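Local atomic coordinates of VP1 (Merkel cell polyomavirus, PDB entry 4FMH), a protein that forms the pentameric building block of the polyomavirus capsid, the chain here being its jelly-roll core, which binds sialylated glycans. Residues Ala94-Thr99 with Asn279-Lys284; Gly129-Met134 with Asp257-Leu262; Asp143-Val148 with Cys201-Lys206. All coordinates share one frame; numbering follows the deposited sequence.

Following the chain from its N terminus, 94-99 comes first and pairs with 279-284 near the other end, so interaction 1 closes a loop of 179 intervening residues. Inside it, 129-134 meets 257-262 and interaction 2 closes a second loop; within that, interaction 3 joins 143-148 to 201-206. The three are nested and none cross. Interactions 1 and 2 belong to the same antiparallel sheet system of the jelly roll, where strands 250-263 and 269-287 are neighbours, yet their centres lie about 26 Å apart. Interaction 3 belongs to a separate three-stranded sheet. It touches interaction 2 through M134 CE and P202 CG, 3.7 Å apart.

Interaction 1 (Ala94-Thr99 with Asn279-Lys284); sequences AISVKT and NVTLRK
A classic beta bulge interrupts the antiparallel pairing of two jelly-roll strands here: I95 and S96 both face T281, and the register shifts by one residue between the A94-L282 and S96-T281 pairs. The backbone bonds locate it. I95 N donates to T281 O at 2.9 Å with an N-H...O angle of 173°, while T281 N donates to S96 O, so T281 spends its two backbone groups on successive residues. Past the bulge the shifted register holds through V97-V280 to K98-N279, whose N and O atoms bond reciprocally. The bulge turns the I95 side chain toward the partner strand. Its CG1 and CD1 lie against T281 CG2, each at 4.0 Å. CG2, anti to the carbonyl carbon with CG1 at chi1 69°, goes the other way and rests over one face of the R283 guanidinium, 3.4 Å from R283 NE and nearer the NE edge than the middle of the group. I95 and R283 cross nearly perpendicularly. S96 OG comes within 3.5 Å of T281 CB on the face shared with K98 and N279. On the buried face A94 CB lies 4.0 Å from V280 CG1, and V97 CG2 meets V280 CG2 at 3.7 Å. V280 serves both neighbours because its methyls diverge, CG1 anti to the backbone N (chi1 180°) and CG2 beside it. The polar ends have their partners outside the pair: E93 forms a salt bridge with R283 NE, Q23 hydrogen-bonds T281 OG1, and K98 NZ bonds to N230 O. Strand 11-28 continues the sheet beyond 279-284 through backbone bonds to V280 and L282, strand 234-235 lies along 89-101, and strand 131-138 packs on the buried face, with I137 against A94 and V280 and F135 against V97.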
# COMPACT_ATOMS: atom_id res chain seq x y z
N ALA B 94 -30.06 11.94 4.30
CA ALA B 94 -28.89 11.89 3.41
C ALA B 94 -28.52 10.45 3.12
O ALA B 94 -28.25 9.68 4.05
CB ALA B 94 -27.70 12.63 4.04
N ILE B 95 -28.50 10.07 1.85
CA ILE B 95 -28.29 8.66 1.49
C ILE B 95 -26.95 8.35 0.82
O ILE B 95 -26.44 7.23 0.94
CB ILE B 95 -29.49 8.06 0.69
CG1 ILE B 95 -29.58 8.66 -0.72
CG2 ILE B 95 -30.79 8.23 1.49
CD1 ILE B 95 -30.68 8.04 -1.58
N SER B 96 -26.38 9.33 0.14
CA SER B 96 -25.07 9.17 -0.49
C SER B 96 -24.43 10.52 -0.74
O SER B 96 -25.11 11.55 -0.75
CB SER B 96 -25.18 8.39 -1.80
OG SER B 96 -26.04 9.03 -2.72
N VAL B 97 -23.11 10.49 -0.94
CA VAL B 97 -22.35 11.70 -1.23
C VAL B 97 -21.23 11.38 -2.21
O VAL B 97 -20.59 10.33 -2.13
CB VAL B 97 -21.78 12.36 0.07
CG1 VAL B 97 -20.91 11.38 0.86
CG2 VAL B 97 -21.01 13.64 -0.25
N LYS B 98 -21.04 12.29 -3.16
CA LYS B 98 -19.84 12.32 -3.98
C LYS B 98 -19.01 13.48 -3.48
O LYS B 98 -19.48 14.62 -3.43
CB LYS B 98 -20.16 12.53 -5.46
CG LYS B 98 -20.75 11.33 -6.17
CD LYS B 98 -20.77 11.57 -7.66
CE LYS B 98 -20.98 10.28 -8.43
NZ LYS B 98 -20.99 10.54 -9.89
N THR B 99 -17.77 13.20 -3.10
CA THR B 99 -16.91 14.23 -2.54
C THR B 99 -15.52 14.13 -3.15
O THR B 99 -15.04 13.03 -3.44
CB THR B 99 -16.90 14.19 -0.98
OG1 THR B 99 -16.11 15.26 -0.46
CG2 THR B 99 -16.36 12.85 -0.45
N ASN B 279 -21.36 16.66 -3.30
CA ASN B 279 -22.70 16.51 -3.89
C ASN B 279 -23.45 15.43 -3.09
O ASN B 279 -23.18 14.24 -3.24
CB ASN B 279 -22.61 16.15 -5.38
CG ASN B 279 -23.97 16.24 -6.09
OD1 ASN B 279 -25.00 15.82 -5.56
ND2 ASN B 279 -23.96 16.77 -7.30
N VAL B 280 -24.40 15.87 -2.26
CA VAL B 280 -25.13 14.97 -1.36
C VAL B 280 -26.53 14.69 -1.90
O VAL B 280 -27.26 15.61 -2.24
CB VAL B 280 -25.25 15.57 0.06
CG1 VAL B 280 -26.01 14.63 0.98
CG2 VAL B 280 -23.87 15.87 0.63
N THR B 281 -26.88 13.41 -1.99
CA THR B 281 -28.22 13.00 -2.40
C THR B 281 -29.06 12.74 -1.17
O THR B 281 -28.64 12.01 -0.27
CB THR B 281 -28.19 11.73 -3.28
OG1 THR B 281 -27.42 11.98 -4.46
CG2 THR B 281 -29.60 11.29 -3.70
N LEU B 282 -30.25 13.35 -1.12
CA LEU B 282 -31.15 13.17 0.00
C LEU B 282 -32.54 12.72 -0.46
O LEU B 282 -32.97 13.05 -1.56
CB LEU B 282 -31.25 14.44 0.85
CG LEU B 282 -29.95 15.09 1.33
CD1 LEU B 282 -29.54 16.20 0.37
CD2 LEU B 282 -30.10 15.65 2.74
N ARG B 283 -33.21 11.96 0.39
CA ARG B 283 -34.59 11.55 0.11
C ARG B 283 -35.48 11.89 1.30
O ARG B 283 -34.99 12.07 2.42
CB ARG B 283 -34.66 10.04 -0.18
CG ARG B 283 -34.32 9.16 1.01
CD ARG B 283 -34.44 7.70 0.69
NE ARG B 283 -33.92 6.90 1.80
CZ ARG B 283 -33.51 5.64 1.69
NH1 ARG B 283 -33.57 5.01 0.53
NH2 ARG B 283 -33.05 5.00 2.76
N LYS B 284 -36.78 11.99 1.06
CA LYS B 284 -37.74 12.28 2.11
C LYS B 284 -38.07 11.01 2.90
O LYS B 284 -38.31 9.95 2.31
CB LYS B 284 -39.02 12.89 1.53
CG LYS B 284 -38.83 14.25 0.87
CD LYS B 284 -40.12 14.70 0.19
CE LYS B 284 -39.93 16.00 -0.58
NZ LYS B 284 -41.20 16.48 -1.20

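Interaction 2 (Gly129-Met134 with Asp257-Leu262); sequences GVNYHM and DIVGFL
I258 and V130, the two residues most buried by this contact, meet around one carbonyl: I258 CG2 lies 3.5 Å from V130 O. I258 supplies the backbone bonds of the pairing with Y132, its N donating to Y132 O at 2.8 Å and its O accepting from Y132 N; H133 and D257 form the next, non-hydrogen-bonded pair. With CG1 anti to the carbonyl carbon (chi1 -62°), I258 CD1 reaches Y132 CB at 4.1 Å on that same side of the sheet. V130 CG2 approaches F261 CE2 at 3.7 Å, at a slant to the ring. G129, which has no side chain, lets its CA come within 4.3 Å of F261 CD2. D257 is third, and its bond is the polar centre of the contact. D257 OD1 accepts from H133 ND1 at 2.7 Å through its anti lone pair and lies in the plane of the imidazole. H133 NE2 donates to N131 OD1 at 2.6 Å, also in plane, so both ring nitrogens are occupied and the rotation of the ring is fixed. D257 OD1 also joins a salt bridge with R276, which would probably stabilise the carboxylate's charge. Strand 210-217 flanks 131-134 on its far side, strand 269-287 flanks 257-262, and a second subunit packs on V130, Y132, I258 and F261.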
# COMPACT_ATOMS: atom_id res chain seq x y z
N GLY B 129 4.65 15.62 3.28
CA GLY B 129 4.74 15.49 4.73
C GLY B 129 3.38 15.24 5.37
O GLY B 129 2.61 14.39 4.90
N VAL B 130 3.10 15.97 6.45
CA VAL B 130 1.88 15.74 7.23
C VAL B 130 0.62 15.90 6.39
O VAL B 130 0.38 16.96 5.80
CB VAL B 130 1.81 16.65 8.47
CG1 VAL B 130 0.48 16.48 9.20
CG2 VAL B 130 2.99 16.37 9.42
N ASN B 131 -0.18 14.83 6.32
CA ASN B 131 -1.52 14.88 5.75
C ASN B 131 -2.58 14.57 6.79
O ASN B 131 -2.38 13.72 7.66
CB ASN B 131 -1.68 13.90 4.58
CG ASN B 131 -1.27 14.51 3.24
OD1 ASN B 131 -2.11 14.77 2.38
ND2 ASN B 131 0.03 14.74 3.07
N TYR B 132 -3.71 15.26 6.68
CA TYR B 132 -4.89 14.94 7.47
C TYR B 132 -6.10 15.18 6.60
O TYR B 132 -6.31 16.29 6.10
CB TYR B 132 -4.95 15.81 8.73
CG TYR B 132 -6.11 15.50 9.66
CD1 TYR B 132 -6.06 14.41 10.53
CD2 TYR B 132 -7.24 16.31 9.68
CE1 TYR B 132 -7.12 14.11 11.39
CE2 TYR B 132 -8.32 16.03 10.53
CZ TYR B 132 -8.25 14.94 11.38
OH TYR B 132 -9.30 14.67 12.22
N HIS B 133 -6.90 14.13 6.41
CA HIS B 133 -8.07 14.19 5.55
C HIS B 133 -9.27 13.57 6.21
O HIS B 133 -9.22 12.43 6.68
CB HIS B 133 -7.79 13.52 4.21
CG HIS B 133 -6.64 14.12 3.47
ND1 HIS B 133 -6.77 15.28 2.74
CD2 HIS B 133 -5.34 13.77 3.42
CE1 HIS B 133 -5.59 15.60 2.23
NE2 HIS B 133 -4.71 14.70 2.63
N MET B 134 -10.36 14.33 6.25
CA MET B 134 -11.61 13.85 6.82
C MET B 134 -12.78 14.61 6.21
O MET B 134 -12.64 15.76 5.80
CB MET B 134 -11.61 13.98 8.35
CG MET B 134 -11.86 15.37 8.92
SD MET B 134 -13.60 15.83 9.16
CE MET B 134 -14.09 14.68 10.44
N ASP B 257 -8.63 19.09 5.05
CA ASP B 257 -7.70 18.47 4.10
C ASP B 257 -6.34 19.15 4.08
O ASP B 257 -6.06 20.00 3.23
CB ASP B 257 -8.31 18.42 2.70
CG ASP B 257 -9.52 17.50 2.63
OD1 ASP B 257 -9.32 16.26 2.59
OD2 ASP B 257 -10.66 18.01 2.65
N ILE B 258 -5.50 18.77 5.04
CA ILE B 258 -4.10 19.21 5.09
C ILE B 258 -3.31 18.33 4.13
O ILE B 258 -3.38 17.10 4.22
CB ILE B 258 -3.53 19.12 6.52
CG1 ILE B 258 -4.31 20.06 7.46
CG2 ILE B 258 -2.02 19.47 6.52
CD1 ILE B 258 -4.08 19.80 8.96
N VAL B 259 -2.58 18.96 3.21
CA VAL B 259 -1.91 18.21 2.13
C VAL B 259 -0.39 18.22 2.22
O VAL B 259 0.30 17.67 1.35
CB VAL B 259 -2.35 18.69 0.72
CG1 VAL B 259 -3.81 18.33 0.46
CG2 VAL B 259 -2.09 20.20 0.55
N GLY B 260 0.14 18.85 3.26
CA GLY B 260 1.59 18.85 3.46
C GLY B 260 2.20 20.22 3.68
O GLY B 260 1.48 21.22 3.81
N PHE B 261 3.53 20.26 3.73
CA PHE B 261 4.28 21.47 4.00
C PHE B 261 4.75 22.16 2.73
O PHE B 261 5.17 21.50 1.77
CB PHE B 261 5.55 21.17 4.82
CG PHE B 261 5.30 20.65 6.20
CD1 PHE B 261 4.89 21.50 7.22
CD2 PHE B 261 5.51 19.30 6.49
CE1 PHE B 261 4.69 21.02 8.52
CE2 PHE B 261 5.31 18.81 7.78
CZ PHE B 261 4.89 19.67 8.79
N LEU B 262 4.70 23.50 2.75
CA LEU B 262 5.46 24.31 1.82
C LEU B 262 6.82 24.54 2.46
O LEU B 262 6.92 25.10 3.56
CB LEU B 262 4.76 25.65 1.56
CG LEU B 262 5.42 26.60 0.55
CD1 LEU B 262 5.42 26.03 -0.88
CD2 LEU B 262 4.76 27.97 0.59

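Interaction 3 (Asp143-Val148 with Cys201-Lys206); sequences DLQGLV and CPDPSK
D143 and Q145 supply most of the polar atoms that meet 201-206. The backbone bonds come in order along the pair: D203 N donates to D143 O at 2.9 Å, then Q145 N gives a nearly linear bond to C201 O (2.7 Å, 174°), and C201 N returns one to Q145 O. D143 N bonds to N207 OD1. C201 O also receives the CA-H of L144, at 3.3 Å from L144 CA. The K206 side chain runs across the D143 carboxylate. K206 NZ reaches OD1 of D143 over 3.5 Å, a weak salt bridge, and a water bridges the same two atoms more closely, donating to OD1 and accepting from NZ. The lysine bends at chi3 (72°), which brings its CE and NZ back over the carboxylate. These bonds tie strand 142-146, the middle strand of a three-stranded antiparallel sheet, to its outer strand 200-202 within this chain, which runs into a type I turn from D203 to K206. K206 N bonds to D203 O across the turn at 3.3 Å, and D203 OD1 adds an Asx turn by accepting from S205 N; S205 OG donates to it too, at 2.7 Å, both arriving on one face of the carboxylate. Waters continue the network, one donating to L144 O and D203 OD2, another to Q145 OE1 and D203 OD1. K186 of strand 186-189 forms a salt bridge with D203 OD2 and also donates to Q145 OE1, while Q145 NE2 donates to G146 O at 3.0 Å and to D182 O, satisfying both ends of this buried amide.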
# COMPACT_ATOMS: atom_id res chain seq x y z
N ASP B 143 -20.13 15.86 16.55
CA ASP B 143 -19.69 15.84 17.95
C ASP B 143 -18.18 15.69 17.99
O ASP B 143 -17.62 14.85 17.29
CB ASP B 143 -20.37 14.71 18.72
CG ASP B 143 -21.88 14.89 18.83
OD1 ASP B 143 -22.31 15.90 19.42
OD2 ASP B 143 -22.63 14.03 18.31
N LEU B 144 -17.53 16.50 18.83
CA LEU B 144 -16.07 16.49 18.93
C LEU B 144 -15.58 16.04 20.29
O LEU B 144 -16.22 16.30 21.31
CB LEU B 144 -15.51 17.88 18.63
CG LEU B 144 -15.85 18.52 17.27
CD1 LEU B 144 -15.40 19.98 17.22
CD2 LEU B 144 -15.24 17.72 16.12
N GLN B 145 -14.43 15.38 20.30
CA GLN B 145 -13.73 15.00 21.51
C GLN B 145 -12.40 15.76 21.52
O GLN B 145 -11.70 15.79 20.50
CB GLN B 145 -13.48 13.48 21.54
CG GLN B 145 -12.53 13.00 22.66
CD GLN B 145 -13.10 13.17 24.06
OE1 GLN B 145 -14.15 12.60 24.39
NE2 GLN B 145 -12.39 13.92 24.91
N GLY B 146 -12.07 16.37 22.65
CA GLY B 146 -10.79 17.08 22.78
C GLY B 146 -9.67 16.18 23.28
O GLY B 146 -9.86 15.38 24.21
N LEU B 147 -8.50 16.31 22.66
CA LEU B 147 -7.29 15.61 23.09
C LEU B 147 -6.11 16.31 22.47
O LEU B 147 -6.08 16.53 21.26
CB LEU B 147 -7.31 14.12 22.68
CG LEU B 147 -6.22 13.17 23.21
CD1 LEU B 147 -6.77 11.74 23.28
CD2 LEU B 147 -4.93 13.23 22.38
N VAL B 148 -5.13 16.65 23.30
CA VAL B 148 -3.96 17.37 22.81
C VAL B 148 -2.64 16.65 23.09
O VAL B 148 -2.53 15.88 24.05
CB VAL B 148 -3.89 18.81 23.36
CG1 VAL B 148 -5.07 19.63 22.85
CG2 VAL B 148 -3.84 18.81 24.89
N CYS B 201 -11.09 15.97 17.68
CA CYS B 201 -11.31 14.87 16.76
C CYS B 201 -12.78 14.46 16.85
O CYS B 201 -13.45 14.81 17.82
CB CYS B 201 -10.39 13.70 17.12
SG CYS B 201 -10.71 12.93 18.73
N PRO B 202 -13.29 13.73 15.83
CA PRO B 202 -14.68 13.28 15.92
C PRO B 202 -14.88 12.36 17.13
O PRO B 202 -14.02 11.52 17.39
CB PRO B 202 -14.88 12.49 14.62
CG PRO B 202 -13.81 12.97 13.70
CD PRO B 202 -12.65 13.28 14.58
N ASP B 203 -15.98 12.55 17.86
CA ASP B 203 -16.26 11.79 19.08
C ASP B 203 -17.01 10.50 18.73
O ASP B 203 -18.18 10.55 18.33
CB ASP B 203 -17.08 12.66 20.05
CG ASP B 203 -17.40 11.96 21.37
OD1 ASP B 203 -17.06 10.78 21.56
OD2 ASP B 203 -18.02 12.62 22.23
N PRO B 204 -16.34 9.33 18.88
CA PRO B 204 -16.99 8.08 18.45
C PRO B 204 -18.07 7.59 19.42
O PRO B 204 -18.80 6.65 19.09
CB PRO B 204 -15.82 7.09 18.37
CG PRO B 204 -14.86 7.59 19.41
CD PRO B 204 -14.96 9.10 19.36
N SER B 205 -18.17 8.21 20.60
CA SER B 205 -19.19 7.84 21.57
C SER B 205 -20.53 8.51 21.26
O SER B 205 -21.55 8.18 21.86
CB SER B 205 -18.74 8.16 23.00
OG SER B 205 -18.78 9.55 23.26
N LYS B 206 -20.51 9.47 20.34
CA LYS B 206 -21.73 10.15 19.94
C LYS B 206 -21.88 10.00 18.43
O LYS B 206 -21.65 8.90 17.91
CB LYS B 206 -21.72 11.60 20.42
CG LYS B 206 -21.69 11.72 21.95
CD LYS B 206 -21.73 13.15 22.45
CE LYS B 206 -23.10 13.78 22.25
NZ LYS B 206 -23.13 15.19 22.72
O HOH W 1 -20.99 16.69 21.82
O HOH W 2 -18.71 15.18 21.68
O HOH W 3 -14.89 10.32 23.14